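Local coordinates for mutual gliding motility protein C (MglC) (Myxococcus xanthus DK 1622, PDB 7CT3) that probably helps control cell polarity in gliding motility, as a Roadblock/LC7-domain protein that interacts with its paralog MglB, at residues L57-E71 with V82-L94. Residues are numbered along the deposited sequence; the frame is centred on the assembly and turned at random.
With NA (sodium ion), chain B.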
# COMPACT_ATOMS: atom_id res chain seq x y z
N LEU A 57 -1.61 -3.78 10.10
CA LEU A 57 -0.63 -2.70 9.80
C LEU A 57 0.75 -3.13 10.30
O LEU A 57 1.71 -3.07 9.53
CB LEU A 57 -1.05 -1.38 10.46
CG LEU A 57 -2.25 -0.68 9.82
CD1 LEU A 57 -2.67 0.53 10.65
CD2 LEU A 57 -1.93 -0.25 8.40
N ARG A 58 0.85 -3.55 11.57
CA ARG A 58 2.15 -3.90 12.20
C ARG A 58 2.72 -5.15 11.51
O ARG A 58 3.95 -5.22 11.35
CB ARG A 58 1.99 -4.08 13.71
CG ARG A 58 3.31 -4.11 14.47
CD ARG A 58 3.39 -5.26 15.46
NE ARG A 58 3.32 -6.53 14.75
CZ ARG A 58 4.36 -7.19 14.23
NH1 ARG A 58 5.59 -6.71 14.35
NH2 ARG A 58 4.16 -8.33 13.60
N ASN A 59 1.87 -6.10 11.10
CA ASN A 59 2.31 -7.32 10.38
C ASN A 59 2.94 -6.92 9.04
O ASN A 59 4.07 -7.36 8.77
CB ASN A 59 1.16 -8.32 10.17
CG ASN A 59 0.69 -8.98 11.45
OD1 ASN A 59 1.39 -8.99 12.46
ND2 ASN A 59 -0.51 -9.54 11.41
N ALA A 60 2.23 -6.14 8.23
CA ALA A 60 2.69 -5.69 6.89
C ALA A 60 3.92 -4.77 7.04
O ALA A 60 4.82 -4.84 6.18
CB ALA A 60 1.57 -5.01 6.14
N ALA A 61 3.96 -3.97 8.10
CA ALA A 61 5.06 -3.02 8.39
C ALA A 61 6.41 -3.76 8.47
O ALA A 61 7.43 -3.16 8.10
CB ALA A 61 4.77 -2.26 9.67
N GLU A 62 6.41 -5.02 8.92
CA GLU A 62 7.65 -5.84 9.02
C GLU A 62 8.41 -5.83 7.69
O GLU A 62 9.65 -5.85 7.72
CB GLU A 62 7.29 -7.26 9.46
CG GLU A 62 6.89 -7.35 10.92
CD GLU A 62 8.04 -7.46 11.90
OE1 GLU A 62 9.19 -7.68 11.46
OE2 GLU A 62 7.79 -7.32 13.11
N THR A 63 7.71 -5.77 6.55
CA THR A 63 8.34 -5.81 5.20
C THR A 63 9.25 -4.59 5.01
O THR A 63 10.21 -4.70 4.22
CB THR A 63 7.29 -5.94 4.09
OG1 THR A 63 6.49 -4.76 4.02
CG2 THR A 63 6.41 -7.16 4.25
N LEU A 64 9.00 -3.47 5.71
CA LEU A 64 9.84 -2.24 5.61
C LEU A 64 11.29 -2.51 6.01
O LEU A 64 12.16 -1.74 5.58
CB LEU A 64 9.25 -1.15 6.51
CG LEU A 64 7.95 -0.53 6.03
CD1 LEU A 64 7.27 0.23 7.16
CD2 LEU A 64 8.20 0.39 4.84
N LYS A 65 11.55 -3.53 6.84
CA LYS A 65 12.92 -3.87 7.32
C LYS A 65 13.78 -4.43 6.18
O LYS A 65 15.01 -4.45 6.35
CB LYS A 65 12.85 -4.87 8.47
CG LYS A 65 12.21 -4.32 9.74
CD LYS A 65 12.39 -5.25 10.92
CE LYS A 65 11.24 -5.17 11.90
NZ LYS A 65 11.31 -6.24 12.92
N THR A 66 13.18 -4.90 5.08
CA THR A 66 13.92 -5.38 3.89
C THR A 66 14.44 -4.16 3.12
O THR A 66 13.72 -3.16 3.07
CB THR A 66 13.07 -6.27 2.98
OG1 THR A 66 12.08 -5.44 2.37
CG2 THR A 66 12.41 -7.41 3.72
N GLY A 67 15.64 -4.26 2.54
CA GLY A 67 16.32 -3.16 1.83
C GLY A 67 15.46 -2.57 0.73
O GLY A 67 15.43 -1.33 0.61
N THR A 68 14.75 -3.40 -0.03
CA THR A 68 14.03 -2.97 -1.27
C THR A 68 12.73 -2.24 -0.92
O THR A 68 12.37 -1.31 -1.66
CB THR A 68 13.74 -4.16 -2.19
OG1 THR A 68 14.99 -4.80 -2.48
CG2 THR A 68 13.07 -3.75 -3.48
N VAL A 69 12.03 -2.67 0.13
CA VAL A 69 10.70 -2.10 0.51
C VAL A 69 10.92 -0.74 1.19
O VAL A 69 11.65 -0.70 2.21
CB VAL A 69 9.90 -3.06 1.40
CG1 VAL A 69 8.59 -2.45 1.85
CG2 VAL A 69 9.66 -4.40 0.71
N SER A 70 10.33 0.32 0.64
CA SER A 70 10.45 1.70 1.17
C SER A 70 9.10 2.20 1.72
O SER A 70 9.11 3.09 2.58
CB SER A 70 10.99 2.63 0.12
OG SER A 70 10.15 2.63 -1.02
N GLU A 71 7.97 1.64 1.27
CA GLU A 71 6.62 2.17 1.60
C GLU A 71 5.59 1.03 1.54
O GLU A 71 5.64 0.22 0.60
CB GLU A 71 6.32 3.31 0.64
CG GLU A 71 4.98 3.99 0.80
CD GLU A 71 4.67 4.87 -0.41
OE1 GLU A 71 4.36 4.31 -1.47
OE2 GLU A 71 4.81 6.10 -0.31
N VAL A 82 -0.40 4.70 4.90
CA VAL A 82 0.95 4.78 4.30
C VAL A 82 1.94 4.64 5.45
O VAL A 82 1.79 5.34 6.45
CB VAL A 82 1.19 6.10 3.55
CG1 VAL A 82 2.46 6.04 2.74
CG2 VAL A 82 0.00 6.49 2.69
N MSE A 83 2.93 3.77 5.28
CA MSE A 83 3.92 3.52 6.31
C MSE A 83 5.32 3.55 5.71
O MSE A 83 5.53 3.07 4.60
CB MSE A 83 3.66 2.16 6.96
CG MSE A 83 2.36 2.07 7.70
SE MSE A 83 2.05 0.24 8.24
CE MSE A 83 1.21 -0.56 6.66
N ARG A 84 6.26 4.12 6.48
CA ARG A 84 7.67 4.14 6.13
C ARG A 84 8.51 3.81 7.37
O ARG A 84 8.04 4.04 8.50
CB ARG A 84 8.09 5.52 5.59
CG ARG A 84 7.53 5.83 4.21
CD ARG A 84 8.10 7.09 3.60
NE ARG A 84 7.78 7.09 2.19
CZ ARG A 84 8.59 6.68 1.21
NH1 ARG A 84 9.83 6.30 1.45
NH2 ARG A 84 8.14 6.69 -0.03
N LEU A 85 9.72 3.29 7.14
CA LEU A 85 10.68 2.90 8.21
C LEU A 85 11.33 4.15 8.79
O LEU A 85 11.77 5.01 8.01
CB LEU A 85 11.73 1.96 7.61
CG LEU A 85 12.60 1.23 8.63
CD1 LEU A 85 11.77 0.27 9.46
CD2 LEU A 85 13.73 0.50 7.93
N VAL A 86 11.42 4.25 10.12
CA VAL A 86 12.15 5.37 10.79
C VAL A 86 13.38 4.83 11.54
O VAL A 86 14.34 5.59 11.68
CB VAL A 86 11.23 6.23 11.68
CG1 VAL A 86 10.35 7.14 10.84
CG2 VAL A 86 10.38 5.39 12.60
N SER A 87 13.37 3.57 11.97
CA SER A 87 14.55 2.90 12.59
C SER A 87 14.33 1.39 12.59
O SER A 87 13.25 0.92 12.26
CB SER A 87 14.81 3.44 13.98
OG SER A 87 14.00 2.80 14.95
N PRO A 88 15.34 0.56 12.96
CA PRO A 88 15.14 -0.88 13.04
C PRO A 88 13.98 -1.28 13.98
O PRO A 88 13.48 -2.38 13.83
CB PRO A 88 16.48 -1.41 13.57
CG PRO A 88 17.48 -0.34 13.16
CD PRO A 88 16.72 0.96 13.28
N ASP A 89 13.57 -0.39 14.89
CA ASP A 89 12.56 -0.66 15.94
C ASP A 89 11.23 0.06 15.68
O ASP A 89 10.24 -0.32 16.32
CB ASP A 89 13.08 -0.26 17.33
CG ASP A 89 14.33 -1.00 17.77
OD1 ASP A 89 14.45 -2.20 17.44
OD2 ASP A 89 15.17 -0.36 18.43
N TYR A 90 11.19 1.07 14.79
CA TYR A 90 10.03 1.99 14.67
C TYR A 90 9.66 2.25 13.20
O TYR A 90 10.55 2.34 12.33
CB TYR A 90 10.33 3.32 15.36
CG TYR A 90 10.66 3.19 16.83
CD1 TYR A 90 9.72 2.70 17.73
CD2 TYR A 90 11.91 3.53 17.32
CE1 TYR A 90 10.02 2.56 19.07
CE2 TYR A 90 12.22 3.40 18.66
CZ TYR A 90 11.27 2.91 19.54
OH TYR A 90 11.57 2.78 20.87
N PHE A 91 8.36 2.41 12.96
CA PHE A 91 7.82 2.87 11.65
C PHE A 91 6.85 4.03 11.88
O PHE A 91 6.31 4.21 12.98
CB PHE A 91 7.18 1.73 10.86
CG PHE A 91 6.01 1.03 11.50
CD1 PHE A 91 6.21 0.01 12.41
CD2 PHE A 91 4.71 1.37 11.16
CE1 PHE A 91 5.13 -0.65 12.98
CE2 PHE A 91 3.63 0.70 11.72
CZ PHE A 91 3.85 -0.31 12.63
N LEU A 92 6.67 4.79 10.81
CA LEU A 92 5.79 5.98 10.73
C LEU A 92 4.53 5.57 9.97
O LEU A 92 4.69 4.94 8.92
CB LEU A 92 6.60 7.05 9.99
CG LEU A 92 5.99 8.44 9.89
CD1 LEU A 92 5.75 9.04 11.26
CD2 LEU A 92 6.90 9.32 9.05
N VAL A 93 3.34 5.85 10.50
CA VAL A 93 2.06 5.47 9.84
C VAL A 93 1.16 6.70 9.74
O VAL A 93 0.92 7.36 10.76
CB VAL A 93 1.35 4.29 10.54
CG1 VAL A 93 1.24 4.48 12.04
CG2 VAL A 93 -0.01 4.01 9.94
N LEU A 94 0.69 6.98 8.52
CA LEU A 94 -0.38 7.95 8.23
C LEU A 94 -1.65 7.18 7.89
O LEU A 94 -1.59 6.29 7.02
CB LEU A 94 0.06 8.84 7.07
CG LEU A 94 -1.03 9.74 6.48
CD1 LEU A 94 -1.55 10.73 7.51
CD2 LEU A 94 -0.49 10.47 5.25
NA NA B . 13.25 -0.88 3.74
O HOH W 1 12.47 -4.63 15.50
O HOH W 2 10.81 3.32 4.45
O HOH W 3 9.63 5.42 -1.98
O HOH W 4 5.18 7.70 1.53
O HOH W 5 5.88 7.87 -2.02
O HOH W 6 15.41 -0.88 4.95
O HOH W 7 13.03 1.45 4.20
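In this Roadblock/LC7 domain, the end of helix 44-61 and the 3-10 turn that follows pack on the hairpin of strands 79-87 and 90-97, next to a sodium site. Ala61 sets its methyl over the centre of the Phe91 ring: CB lies 3.6 Å from the centroid, 7° off the ring normal, a CH-pi contact. Phe91 CG stands between its backbone N and carbonyl carbon (chi1 61°), which turns the ring toward the helix. Beside it, selenomethionine Met83 bends at its last torsion. Its CE meets Leu57 CD2 at 3.6 Å, and its SE lies 4.0 Å from Ala61 CB. Leu64 drops both methyls onto the strand backbone, CD2 3.8 Å from Met83 O and CD1 3.8 Å from Arg84 C. Leu64 O binds the sodium ion with Thr66 O and Val69 O; two waters complete the five ligands.

The polar end lies at Glu71 and Arg84. Arg84 NH2 makes a weak, salt-bridging hydrogen bond of 3.4 Å to Glu71 OE2, with the carboxylate and guanidinium planes 74° apart. Two waters, one through NE and one through NH2, also join the guanidinium to OE2. Glu71 OE1 also forms a salt bridge with Arg106 NE of its own chain and accepts a hydrogen bond from Asn75 ND2 of the second subunit. The direct charge pair is weak and probably leans on its waters; through Glu71 the hairpin is linked to the dimer interface, while apolar packing holds the helix end.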